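PDB 3WYD: LC-Est1C from Uncultured organism, which hydrolyses carboxylic ester bonds, as the C-terminal esterase domain, with an alpha/beta hydrolase fold, of a metagenome-derived enzyme. Local coordinates for residues T29-T34 and G70-C75; D92-I97 and D132-L137; L147-I152 and V177-K182. All coordinates share one frame; numbering follows the deposited sequence.

Contact 1 of 3, residues T29-T34 and G70-C75; sequences TTYDGT and GYIVAC
A trans chi1 of 179° swings the Tyr31 ring to lie beside its own carbonyl carbon, and a chi2 of 172° extends Ile72 through CG1 to CD1, so that phenol ring and isoleucine tip meet across the contact. CD1 of Ile72 lies over one face of the ring, offset toward the rim, 4.0 Å from CD1 of Tyr31 and 4.1 Å from CE1 of Tyr31. The opposite face is covered by the chain's own turn, where the backbone N of Gly33 sits above the ring near its rim, so the ring is held between an apolar methyl and a peptide group. Within the same turn, OD1 of Asp32 accepts from the backbone N of Thr34 at 3.0 Å, an Asx turn, and also from OG1 of Thr34 at 2.6 Å. Gly70, at positive phi just after helix 57-69, makes a loose contact with Thr30, whose OG1 is 4.5 Å from CA of Gly70. The loop between strands 23-26 and 37-43 is thereby laid against the start of strand 72-76 in the central sheet. The phenol OH is satisfied by the backbone N of Lys105. Methyl-on-ring packing of Ile72 against Tyr31 implies apolar cohesion without directional bonding.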
ATOM      1  N   THR A  29      16.276 -23.255  15.328  1.00 24.44           N
ATOM      2  CA  THR A  29      17.398 -24.134  15.628  1.00 26.79           C
ATOM      3  C   THR A  29      16.947 -25.576  15.823  1.00 27.56           C
ATOM      4  O   THR A  29      17.758 -26.488  15.701  1.00 30.06           O
ATOM      5  CB  THR A  29      18.155 -23.670  16.894  1.00 22.45           C
ATOM      6  OG1 THR A  29      17.283 -23.725  18.022  1.00 28.89           O
ATOM      7  CG2 THR A  29      18.698 -22.268  16.724  1.00 28.88           C
ATOM      8  N   THR A  30      15.691 -25.765  16.216  1.00 27.68           N
ATOM      9  CA  THR A  30      15.115 -27.080  16.532  1.00 28.63           C
ATOM     10  C   THR A  30      14.684 -27.900  15.295  1.00 30.00           C
ATOM     11  O   THR A  30      14.337 -29.094  15.413  1.00 30.03           O
ATOM     12  CB  THR A  30      13.887 -26.923  17.449  1.00 30.11           C
ATOM     13  OG1 THR A  30      13.021 -25.922  16.900  1.00 29.05           O
ATOM     14  CG2 THR A  30      14.283 -26.520  18.849  1.00 29.82           C
ATOM     15  N   TYR A  31      14.622 -27.253  14.130  1.00 27.56           N
ATOM     16  CA  TYR A  31      14.270 -27.938  12.885  1.00 26.84           C
ATOM     17  C   TYR A  31      15.432 -28.803  12.390  1.00 28.54           C
ATOM     18  O   TYR A  31      16.553 -28.325  12.235  1.00 27.84           O
ATOM     19  CB  TYR A  31      13.829 -26.943  11.792  1.00 26.07           C
ATOM     20  CG  TYR A  31      13.485 -27.603  10.467  1.00 22.38           C
ATOM     21  CD1 TYR A  31      12.193 -28.079  10.208  1.00 21.03           C
ATOM     22  CD2 TYR A  31      14.441 -27.750   9.474  1.00 21.04           C
ATOM     23  CE1 TYR A  31      11.895 -28.705   9.019  1.00 16.64           C
ATOM     24  CE2 TYR A  31      14.143 -28.339   8.250  1.00 25.10           C
ATOM     25  CZ  TYR A  31      12.851 -28.817   8.023  1.00 21.27           C
ATOM     26  OH  TYR A  31      12.588 -29.433   6.825  1.00 23.86           O
ATOM     27  N   ASP A  32      15.178 -30.089  12.169  1.00 28.16           N
ATOM     28  CA  ASP A  32      16.228 -30.944  11.613  1.00 31.33           C
ATOM     29  C   ASP A  32      15.816 -31.732  10.380  1.00 31.36           C
ATOM     30  O   ASP A  32      16.514 -32.658   9.969  1.00 33.33           O
ATOM     31  CB  ASP A  32      16.813 -31.880  12.678  1.00 30.39           C
ATOM     32  CG  ASP A  32      15.790 -32.840  13.255  1.00 37.69           C
ATOM     33  OD1 ASP A  32      14.696 -32.971  12.671  1.00 35.92           O
ATOM     34  OD2 ASP A  32      16.083 -33.483  14.292  1.00 37.79           O
ATOM     35  N   GLY A  33      14.676 -31.390   9.798  1.00 30.69           N
ATOM     36  CA  GLY A  33      14.193 -32.095   8.619  1.00 31.71           C
ATOM     37  C   GLY A  33      13.517 -33.426   8.892  1.00 31.02           C
ATOM     38  O   GLY A  33      13.048 -34.068   7.950  1.00 32.97           O
ATOM     39  N   THR A  34      13.380 -33.802  10.163  1.00 29.87           N
ATOM     40  CA  THR A  34      12.757 -35.084  10.548  1.00 31.03           C
ATOM     41  C   THR A  34      11.264 -34.972  10.870  1.00 31.18           C
ATOM     42  O   THR A  34      10.562 -35.989  10.925  1.00 32.05           O
ATOM     43  CB  THR A  34      13.471 -35.801  11.760  1.00 30.07           C
ATOM     44  OG1 THR A  34      13.207 -35.129  12.998  1.00 32.54           O
ATOM     45  CG2 THR A  34      14.987 -35.953  11.542  1.00 34.87           C
ATOM     46  N   GLY A  70       8.994 -22.473  17.549  1.00 18.31           N
ATOM     47  CA  GLY A  70       9.311 -23.450  16.505  1.00 15.98           C
ATOM     48  C   GLY A  70       8.571 -23.281  15.189  1.00 16.66           C
ATOM     49  O   GLY A  70       8.119 -24.243  14.609  1.00 18.15           O
ATOM     50  N   TYR A  71       8.535 -22.055  14.694  1.00 16.38           N
ATOM     51  CA  TYR A  71       7.965 -21.785  13.375  1.00 13.97           C
ATOM     52  C   TYR A  71       9.042 -21.480  12.371  1.00 14.76           C
ATOM     53  O   TYR A  71       9.934 -20.673  12.684  1.00 16.63           O
ATOM     54  CB  TYR A  71       7.086 -20.513  13.432  1.00 15.00           C
ATOM     55  CG  TYR A  71       5.773 -20.676  14.150  1.00 13.77           C
ATOM     56  CD1 TYR A  71       5.688 -20.715  15.552  1.00 15.26           C
ATOM     57  CD2 TYR A  71       4.612 -20.917  13.415  1.00 14.12           C
ATOM     58  CE1 TYR A  71       4.463 -20.918  16.192  1.00 16.40           C
ATOM     59  CE2 TYR A  71       3.402 -21.126  14.037  1.00 14.47           C
ATOM     60  CZ  TYR A  71       3.305 -21.115  15.405  1.00 14.64           C
ATOM     61  OH  TYR A  71       2.098 -21.263  16.034  1.00 16.39           O
ATOM     62  N   ILE A  72       8.933 -22.019  11.158  1.00 14.45           N
ATOM     63  CA  ILE A  72       9.660 -21.500  10.010  1.00 13.24           C
ATOM     64  C   ILE A  72       8.907 -20.244   9.557  1.00 13.38           C
ATOM     65  O   ILE A  72       7.672 -20.234   9.651  1.00 13.19           O
ATOM     66  CB  ILE A  72       9.705 -22.522   8.857  1.00 14.70           C
ATOM     67  CG1 ILE A  72      10.598 -23.684   9.306  1.00 15.87           C
ATOM     68  CG2 ILE A  72      10.237 -21.921   7.609  1.00 16.03           C
ATOM     69  CD1 ILE A  72      10.594 -24.861   8.355  1.00 15.58           C
ATOM     70  N   VAL A  73       9.623 -19.144   9.286  1.00 15.16           N
ATOM     71  CA  VAL A  73       8.978 -17.889   8.814  1.00 13.78           C
ATOM     72  C   VAL A  73       9.497 -17.579   7.420  1.00 15.60           C
ATOM     73  O   VAL A  73      10.711 -17.610   7.183  1.00 15.41           O
ATOM     74  CB  VAL A  73       9.316 -16.689   9.735  1.00 13.17           C
ATOM     75  CG1 VAL A  73       8.568 -15.417   9.252  1.00 12.93           C
ATOM     76  CG2 VAL A  73       8.968 -17.006  11.200  1.00 15.44           C
ATOM     77  N   ALA A  74       8.607 -17.271   6.484  1.00 11.89           N
ATOM     78  CA  ALA A  74       9.010 -16.723   5.197  1.00 11.71           C
ATOM     79  C   ALA A  74       8.481 -15.326   5.016  1.00 12.62           C
ATOM     80  O   ALA A  74       7.286 -15.062   5.248  1.00 11.82           O
ATOM     81  CB  ALA A  74       8.532 -17.635   4.014  1.00 15.28           C
ATOM     82  N   CYS A  75       9.345 -14.440   4.560  1.00 13.85           N
ATOM     83  CA  CYS A  75       8.986 -13.019   4.363  1.00 14.07           C
ATOM     84  C   CYS A  75       9.177 -12.654   2.911  1.00 14.39           C
ATOM     85  O   CYS A  75      10.327 -12.403   2.473  1.00 15.09           O
ATOM     86  CB  CYS A  75       9.924 -12.175   5.225  1.00 13.39           C
ATOM     87  SG  CYS A  75       9.717 -12.517   6.982  1.00 18.59           S
TER

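Contact 2 of 3, residues D92-I97 and D132-L137; sequences DVMDVI and DVFAAL
A sulfur atom at the rim of an aromatic ring marks this contact: SD of Met94 stands 5.5 Å from the centroid of the Phe134 ring, 77° off the ring normal, a Met-aromatic contact made at the edge. The nearest ring atom is CZ of Phe134, 4.2 Å from SD of Met94. Bends at chi2 (-50°) and chi3 (-64°) curl the methionine, whose CB leaves the helix without aiming at the partner segment, so that its end comes across; its methyl CE then meets CG2 of Val133 tip to tip at 4.0 Å. Three residues on from Met94, the CB of Ile97 is directed toward the other segment, and its CD1 reaches the same ring edge, 3.6 Å from CZ of Phe134 and 3.7 Å from CE1 of Phe134. While the edge takes both helix residues, one face of the ring is covered from within its own segment by CG1 of Val133, which lies over the ring centre.

Helix 88-103 is thus packed against the residues leading into strand 136-140, one of the parallel strands of the alpha/beta hydrolase sheet. Phe134 also touches Ile111 and Met113 of the neighbouring strand 110-116, and Ile97 touches Ile41 of strand 37-43, which places the contact between helix and sheet. Met94 further packs on Ile126 of helix 118-129. With no hydrogen bond across the two segments, cohesion here rests on dispersion between methyls, thioether and ring, with perhaps a small electrostatic gain from the sulfur facing the positively polarised ring edge.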
ATOM      1  N   ASP A  92       3.365 -14.215  -6.522  1.00 28.30           N
ATOM      2  CA  ASP A  92       4.677 -14.263  -5.864  1.00 29.64           C
ATOM      3  C   ASP A  92       4.592 -14.892  -4.484  1.00 27.60           C
ATOM      4  O   ASP A  92       5.329 -15.829  -4.168  1.00 26.49           O
ATOM      5  CB  ASP A  92       5.289 -12.870  -5.745  1.00 31.07           C
ATOM      6  CG  ASP A  92       5.940 -12.412  -7.038  1.00 40.20           C
ATOM      7  OD1 ASP A  92       6.484 -13.278  -7.769  1.00 45.51           O
ATOM      8  OD2 ASP A  92       5.883 -11.199  -7.331  1.00 45.86           O
ATOM      9  N   VAL A  93       3.634 -14.436  -3.676  1.00 22.82           N
ATOM     10  CA  VAL A  93       3.498 -15.018  -2.365  1.00 20.19           C
ATOM     11  C   VAL A  93       3.192 -16.492  -2.411  1.00 19.85           C
ATOM     12  O   VAL A  93       3.754 -17.295  -1.639  1.00 18.36           O
ATOM     13  CB  VAL A  93       2.460 -14.264  -1.486  1.00 16.75           C
ATOM     14  CG1 VAL A  93       2.302 -14.990  -0.162  1.00 18.90           C
ATOM     15  CG2 VAL A  93       2.960 -12.872  -1.232  1.00 19.62           C
ATOM     16  N   MET A  94       2.284 -16.897  -3.294  1.00 18.97           N
ATOM     17  CA  MET A  94       1.940 -18.305  -3.320  1.00 18.74           C
ATOM     18  C   MET A  94       3.092 -19.153  -3.805  1.00 18.04           C
ATOM     19  O   MET A  94       3.281 -20.272  -3.350  1.00 19.06           O
ATOM     20  CB  MET A  94       0.667 -18.549  -4.137  1.00 20.05           C
ATOM     21  CG  MET A  94      -0.585 -17.796  -3.595  1.00 22.32           C
ATOM     22  SD  MET A  94      -0.912 -17.995  -1.806  1.00 20.29           S
ATOM     23  CE  MET A  94      -1.251 -19.735  -1.727  1.00 17.53           C
ATOM     24  N   ASP A  95       3.892 -18.581  -4.684  1.00 19.43           N
ATOM     25  CA  ASP A  95       5.065 -19.277  -5.194  1.00 20.36           C
ATOM     26  C   ASP A  95       6.135 -19.448  -4.118  1.00 19.08           C
ATOM     27  O   ASP A  95       6.801 -20.490  -4.046  1.00 20.12           O
ATOM     28  CB  ASP A  95       5.649 -18.539  -6.393  1.00 22.17           C
ATOM     29  CG  ASP A  95       4.835 -18.733  -7.663  1.00 23.94           C
ATOM     30  OD1 ASP A  95       3.907 -19.574  -7.693  1.00 27.51           O
ATOM     31  OD2 ASP A  95       5.132 -18.024  -8.637  1.00 33.95           O
ATOM     32  N   VAL A  96       6.301 -18.438  -3.257  1.00 20.25           N
ATOM     33  CA  VAL A  96       7.164 -18.575  -2.092  1.00 19.60           C
ATOM     34  C   VAL A  96       6.702 -19.695  -1.176  1.00 17.75           C
ATOM     35  O   VAL A  96       7.492 -20.565  -0.785  1.00 17.92           O
ATOM     36  CB  VAL A  96       7.240 -17.263  -1.290  1.00 19.31           C
ATOM     37  CG1 VAL A  96       7.955 -17.485   0.049  1.00 20.14           C
ATOM     38  CG2 VAL A  96       7.893 -16.186  -2.129  1.00 22.22           C
ATOM     39  N   ILE A  97       5.386 -19.775  -0.927  1.00 18.01           N
ATOM     40  CA  ILE A  97       4.861 -20.845  -0.102  1.00 17.01           C
ATOM     41  C   ILE A  97       5.198 -22.208  -0.722  1.00 16.01           C
ATOM     42  O   ILE A  97       5.588 -23.127  -0.003  1.00 16.84           O
ATOM     43  CB  ILE A  97       3.315 -20.700   0.173  1.00 15.48           C
ATOM     44  CG1 ILE A  97       3.035 -19.469   1.060  1.00 19.08           C
ATOM     45  CG2 ILE A  97       2.738 -21.973   0.821  1.00 16.29           C
ATOM     46  CD1 ILE A  97       1.555 -18.977   1.019  1.00 17.96           C
ATOM     47  N   ASP A 132      -8.332 -22.203   0.941  1.00 14.04           N
ATOM     48  CA  ASP A 132      -8.148 -23.550   1.451  1.00 15.14           C
ATOM     49  C   ASP A 132      -6.747 -23.820   1.994  1.00 15.70           C
ATOM     50  O   ASP A 132      -6.448 -24.910   2.458  1.00 16.21           O
ATOM     51  CB  ASP A 132      -8.505 -24.548   0.331  1.00 15.41           C
ATOM     52  CG  ASP A 132      -9.927 -24.332  -0.178  1.00 18.73           C
ATOM     53  OD1 ASP A 132     -10.780 -24.037   0.689  1.00 24.66           O
ATOM     54  OD2 ASP A 132     -10.160 -24.407  -1.411  1.00 27.41           O
ATOM     55  N   VAL A 133      -5.886 -22.801   1.974  1.00 13.23           N
ATOM     56  CA  VAL A 133      -4.471 -23.002   2.314  1.00 14.27           C
ATOM     57  C   VAL A 133      -4.155 -22.705   3.776  1.00 14.47           C
ATOM     58  O   VAL A 133      -3.448 -23.472   4.437  1.00 14.21           O
ATOM     59  CB  VAL A 133      -3.578 -22.075   1.473  1.00 13.73           C
ATOM     60  CG1 VAL A 133      -2.107 -22.142   1.991  1.00 16.65           C
ATOM     61  CG2 VAL A 133      -3.605 -22.469  -0.019  1.00 18.76           C
ATOM     62  N   PHE A 134      -4.710 -21.612   4.296  1.00 13.29           N
ATOM     63  CA  PHE A 134      -4.218 -21.055   5.552  1.00 12.63           C
ATOM     64  C   PHE A 134      -4.995 -21.520   6.751  1.00 11.83           C
ATOM     65  O   PHE A 134      -6.231 -21.641   6.714  1.00 14.02           O
ATOM     66  CB  PHE A 134      -4.229 -19.524   5.494  1.00 10.90           C
ATOM     67  CG  PHE A 134      -3.330 -18.983   4.439  1.00 12.11           C
ATOM     68  CD1 PHE A 134      -1.951 -18.955   4.631  1.00 11.46           C
ATOM     69  CD2 PHE A 134      -3.843 -18.544   3.225  1.00 12.87           C
ATOM     70  CE1 PHE A 134      -1.123 -18.531   3.585  1.00 13.33           C
ATOM     71  CE2 PHE A 134      -3.018 -18.192   2.162  1.00 13.75           C
ATOM     72  CZ  PHE A 134      -1.648 -18.148   2.354  1.00 14.05           C
ATOM     73  N   ALA A 135      -4.275 -21.836   7.810  1.00 12.15           N
ATOM     74  CA  ALA A 135      -4.908 -22.343   9.032  1.00 11.70           C
ATOM     75  C   ALA A 135      -5.534 -21.221   9.850  1.00 11.79           C
ATOM     76  O   ALA A 135      -6.606 -21.390  10.461  1.00 14.98           O
ATOM     77  CB  ALA A 135      -3.891 -23.123   9.866  1.00 13.98           C
ATOM     78  N   ALA A 136      -4.872 -20.076   9.884  1.00 10.98           N
ATOM     79  CA  ALA A 136      -5.368 -18.917  10.619  1.00 10.04           C
ATOM     80  C   ALA A 136      -4.632 -17.685  10.098  1.00  9.98           C
ATOM     81  O   ALA A 136      -3.572 -17.794   9.430  1.00 11.88           O
ATOM     82  CB  ALA A 136      -5.081 -19.101  12.098  1.00 12.07           C
ATOM     83  N   LEU A 137      -5.228 -16.517  10.340  1.00  9.51           N
ATOM     84  CA  LEU A 137      -4.708 -15.262   9.786  1.00  9.54           C
ATOM     85  C   LEU A 137      -4.592 -14.210  10.867  1.00  9.91           C
ATOM     86  O   LEU A 137      -5.385 -14.205  11.815  1.00  9.62           O
ATOM     87  CB  LEU A 137      -5.652 -14.695   8.716  1.00  8.55           C
ATOM     88  CG  LEU A 137      -6.015 -15.653   7.583  1.00  9.38           C
ATOM     89  CD1 LEU A 137      -7.185 -15.032   6.799  1.00 12.66           C
ATOM     90  CD2 LEU A 137      -4.843 -15.899   6.669  1.00 11.81           C
TER

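Contact 3 of 3, residues L147-I152 and V177-K182; sequences LGMANI and VEAAKK
The 3-10 turns of residues 147-151 run beside the last turn of helix 171-181, and the two backbones come nearest at Met149 and Ala180, whose CA atoms are 5.5 Å apart. Such a close approach is consistent with the small residues Ala179 and Ala180 at this point. The CB of Met149 is directed toward the helix. Its CG lies 4.0 Å from CB of Ala179, and its CB is 4.1 Å from the same methyl. The rest of the chain doubles back through bends at chi2 (-66°) and chi3 (-69°), which bring CE of Met149 to 3.5 Å from CB of Ala180. One curled thioether side chain therefore touches two successive alanines, CB and CG against Ala179 and CE against Ala180, with CB also near the backbone of Ala180. In the alpha/beta hydrolase fold this lies toward one end of the sheet: helix 171-181 connects strand 157-162 to the outermost strand 187-192, and the 3-10 segment belongs to the connection from strand 136-140 to strand 157-162. Ala180 also packs on Ile187 of that outermost strand. Met149 packs further on Trp124 and Met128 of helix 118-129 and on Gln157 of strand 157-162.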
ATOM      1  N   LEU A 147     -17.175  -7.832   1.769  1.00 18.44           N
ATOM      2  CA  LEU A 147     -17.974  -8.863   1.086  1.00 20.41           C
ATOM      3  C   LEU A 147     -17.271 -10.189   0.821  1.00 22.62           C
ATOM      4  O   LEU A 147     -17.927 -11.188   0.513  1.00 26.37           O
ATOM      5  CB  LEU A 147     -18.623  -8.288  -0.191  1.00 21.96           C
ATOM      6  CG  LEU A 147     -19.587  -7.119   0.070  1.00 27.59           C
ATOM      7  CD1 LEU A 147     -20.053  -6.392  -1.244  1.00 31.76           C
ATOM      8  CD2 LEU A 147     -20.825  -7.542   0.929  1.00 27.26           C
ATOM      9  N   GLY A 148     -15.953 -10.240   0.999  1.00 18.48           N
ATOM     10  CA  GLY A 148     -15.203 -11.480   0.850  1.00 19.38           C
ATOM     11  C   GLY A 148     -15.022 -12.272   2.137  1.00 17.23           C
ATOM     12  O   GLY A 148     -14.389 -13.320   2.146  1.00 16.76           O
ATOM     13  N   MET A 149     -15.514 -11.746   3.246  1.00 17.35           N
ATOM     14  CA  MET A 149     -15.302 -12.422   4.522  1.00 15.79           C
ATOM     15  C   MET A 149     -16.044 -13.774   4.586  1.00 15.31           C
ATOM     16  O   MET A 149     -15.592 -14.719   5.270  1.00 13.88           O
ATOM     17  CB  MET A 149     -15.674 -11.488   5.679  1.00 14.18           C
ATOM     18  CG  MET A 149     -14.728 -10.220   5.751  1.00 14.94           C
ATOM     19  SD  MET A 149     -13.041 -10.583   6.142  1.00 18.36           S
ATOM     20  CE  MET A 149     -13.222 -11.084   7.843  1.00 16.63           C
ATOM     21  N   ALA A 150     -17.157 -13.939   3.852  1.00 15.62           N
ATOM     22  CA  ALA A 150     -17.827 -15.225   3.884  1.00 15.16           C
ATOM     23  C   ALA A 150     -16.952 -16.400   3.356  1.00 14.25           C
ATOM     24  O   ALA A 150     -16.995 -17.525   3.882  1.00 17.50           O
ATOM     25  CB  ALA A 150     -19.137 -15.129   3.041  1.00 18.78           C
ATOM     26  N   ASN A 151     -16.077 -16.037   2.404  1.00 16.43           N
ATOM     27  CA  ASN A 151     -15.132 -16.942   1.727  1.00 17.48           C
ATOM     28  C   ASN A 151     -14.154 -17.580   2.706  1.00 16.92           C
ATOM     29  O   ASN A 151     -13.666 -18.688   2.457  1.00 17.15           O
ATOM     30  CB  ASN A 151     -14.250 -16.168   0.686  1.00 18.29           C
ATOM     31  CG  ASN A 151     -14.995 -15.818  -0.587  1.00 30.32           C
ATOM     32  OD1 ASN A 151     -16.210 -15.982  -0.668  1.00 43.02           O
ATOM     33  ND2 ASN A 151     -14.264 -15.320  -1.590  1.00 35.69           N
ATOM     34  N   ILE A 152     -13.874 -16.862   3.791  1.00 13.03           N
ATOM     35  CA  ILE A 152     -12.820 -17.249   4.749  1.00 11.89           C
ATOM     36  C   ILE A 152     -13.394 -17.390   6.163  1.00 11.31           C
ATOM     37  O   ILE A 152     -12.659 -17.356   7.152  1.00 13.09           O
ATOM     38  CB  ILE A 152     -11.608 -16.243   4.737  1.00 11.94           C
ATOM     39  CG1 ILE A 152     -12.080 -14.813   5.019  1.00 11.23           C
ATOM     40  CG2 ILE A 152     -10.912 -16.313   3.391  1.00 14.89           C
ATOM     41  CD1 ILE A 152     -10.888 -13.817   5.216  1.00 13.25           C
ATOM     42  N   VAL A 177     -14.275  -7.051  10.636  1.00 10.52           N
ATOM     43  CA  VAL A 177     -14.678  -7.807  11.827  1.00 10.70           C
ATOM     44  C   VAL A 177     -16.211  -7.924  11.859  1.00 10.91           C
ATOM     45  O   VAL A 177     -16.727  -9.009  12.140  1.00 10.91           O
ATOM     46  CB  VAL A 177     -14.156  -7.132  13.105  1.00 10.15           C
ATOM     47  CG1 VAL A 177     -14.679  -7.861  14.360  1.00 11.31           C
ATOM     48  CG2 VAL A 177     -12.640  -7.144  13.131  1.00 13.82           C
ATOM     49  N   GLU A 178     -16.923  -6.827  11.596  1.00 11.33           N
ATOM     50  CA  GLU A 178     -18.405  -6.848  11.581  1.00 11.22           C
ATOM     51  C   GLU A 178     -18.906  -7.860  10.561  1.00 12.69           C
ATOM     52  O   GLU A 178     -19.788  -8.705  10.873  1.00 12.26           O
ATOM     53  CB  GLU A 178     -18.900  -5.432  11.269  1.00 14.23           C
ATOM     54  CG  GLU A 178     -20.371  -5.223  11.141  1.00 17.76           C
ATOM     55  CD  GLU A 178     -20.663  -3.743  10.981  1.00 24.82           C
ATOM     56  OE1 GLU A 178     -20.288  -3.164   9.924  1.00 27.67           O
ATOM     57  OE2 GLU A 178     -21.073  -3.127  11.982  1.00 29.53           O
ATOM     58  N   ALA A 179     -18.323  -7.844   9.350  1.00 11.18           N
ATOM     59  CA  ALA A 179     -18.749  -8.778   8.327  1.00 12.32           C
ATOM     60  C   ALA A 179     -18.402 -10.218   8.729  1.00 10.32           C
ATOM     61  O   ALA A 179     -19.172 -11.160   8.506  1.00 12.36           O
ATOM     62  CB  ALA A 179     -18.116  -8.420   6.931  1.00 13.16           C
ATOM     63  N   ALA A 180     -17.235 -10.423   9.307  1.00 10.63           N
ATOM     64  CA  ALA A 180     -16.834 -11.770   9.719  1.00 10.93           C
ATOM     65  C   ALA A 180     -17.899 -12.398  10.617  1.00 11.54           C
ATOM     66  O   ALA A 180     -18.176 -13.612  10.540  1.00 10.56           O
ATOM     67  CB  ALA A 180     -15.477 -11.698  10.460  1.00 11.16           C
ATOM     68  N   LYS A 181     -18.337 -11.608  11.584  1.00 10.40           N
ATOM     69  CA  LYS A 181     -19.304 -12.097  12.568  1.00 10.43           C
ATOM     70  C   LYS A 181     -20.649 -12.484  11.947  1.00  9.85           C
ATOM     71  O   LYS A 181     -21.343 -13.395  12.455  1.00 10.44           O
ATOM     72  CB  LYS A 181     -19.486 -11.068  13.672  1.00 10.61           C
ATOM     73  CG  LYS A 181     -18.241 -10.957  14.560  1.00 12.49           C
ATOM     74  CD  LYS A 181     -18.452  -9.905  15.647  1.00 18.85           C
ATOM     75  CE  LYS A 181     -17.371 -10.028  16.723  1.00 28.07           C
ATOM     76  NZ  LYS A 181     -17.782 -10.964  17.835  1.00 21.56           N
ATOM     77  N   LYS A 182     -20.994 -11.840  10.823  1.00 10.46           N
ATOM     78  CA  LYS A 182     -22.222 -12.173  10.101  1.00  9.98           C
ATOM     79  C   LYS A 182     -22.158 -13.516   9.373  1.00  9.34           C
ATOM     80  O   LYS A 182     -23.182 -13.998   8.867  1.00 12.00           O
ATOM     81  CB  LYS A 182     -22.601 -11.044   9.137  1.00 12.06           C
ATOM     82  CG  LYS A 182     -22.853  -9.719   9.819  1.00 12.03           C
ATOM     83  CD  LYS A 182     -23.212  -8.659   8.760  1.00 11.97           C
ATOM     84  CE  LYS A 182     -23.510  -7.364   9.455  1.00 13.92           C
ATOM     85  NZ  LYS A 182     -23.825  -6.307   8.431  1.00 18.36           N
TER

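Overall arrangement
From the N terminus, contact 1 comes first: it closes the loop that carries strand 37-43 and helix 57-69, bringing the turn after strand 23-26 back to strand 72-76. The chain then enters helix 88-103, where contact 2 opens; it closes across strand 110-116 and helix 118-129, at the approach to strand 136-140. Contact 3 follows, spanning strand 157-162 and the first half of helix 171-181, and joins the 3-10 segment before that strand to the helix end. The three are in series, none nesting or crossing. Contacts 1 and 2 touch through Ala74 and Val96, contacts 2 and 3 through Leu137 and Ile152, whereas contacts 1 and 3 lie on opposite sides of the chain's centre, their centres about 32 Å apart.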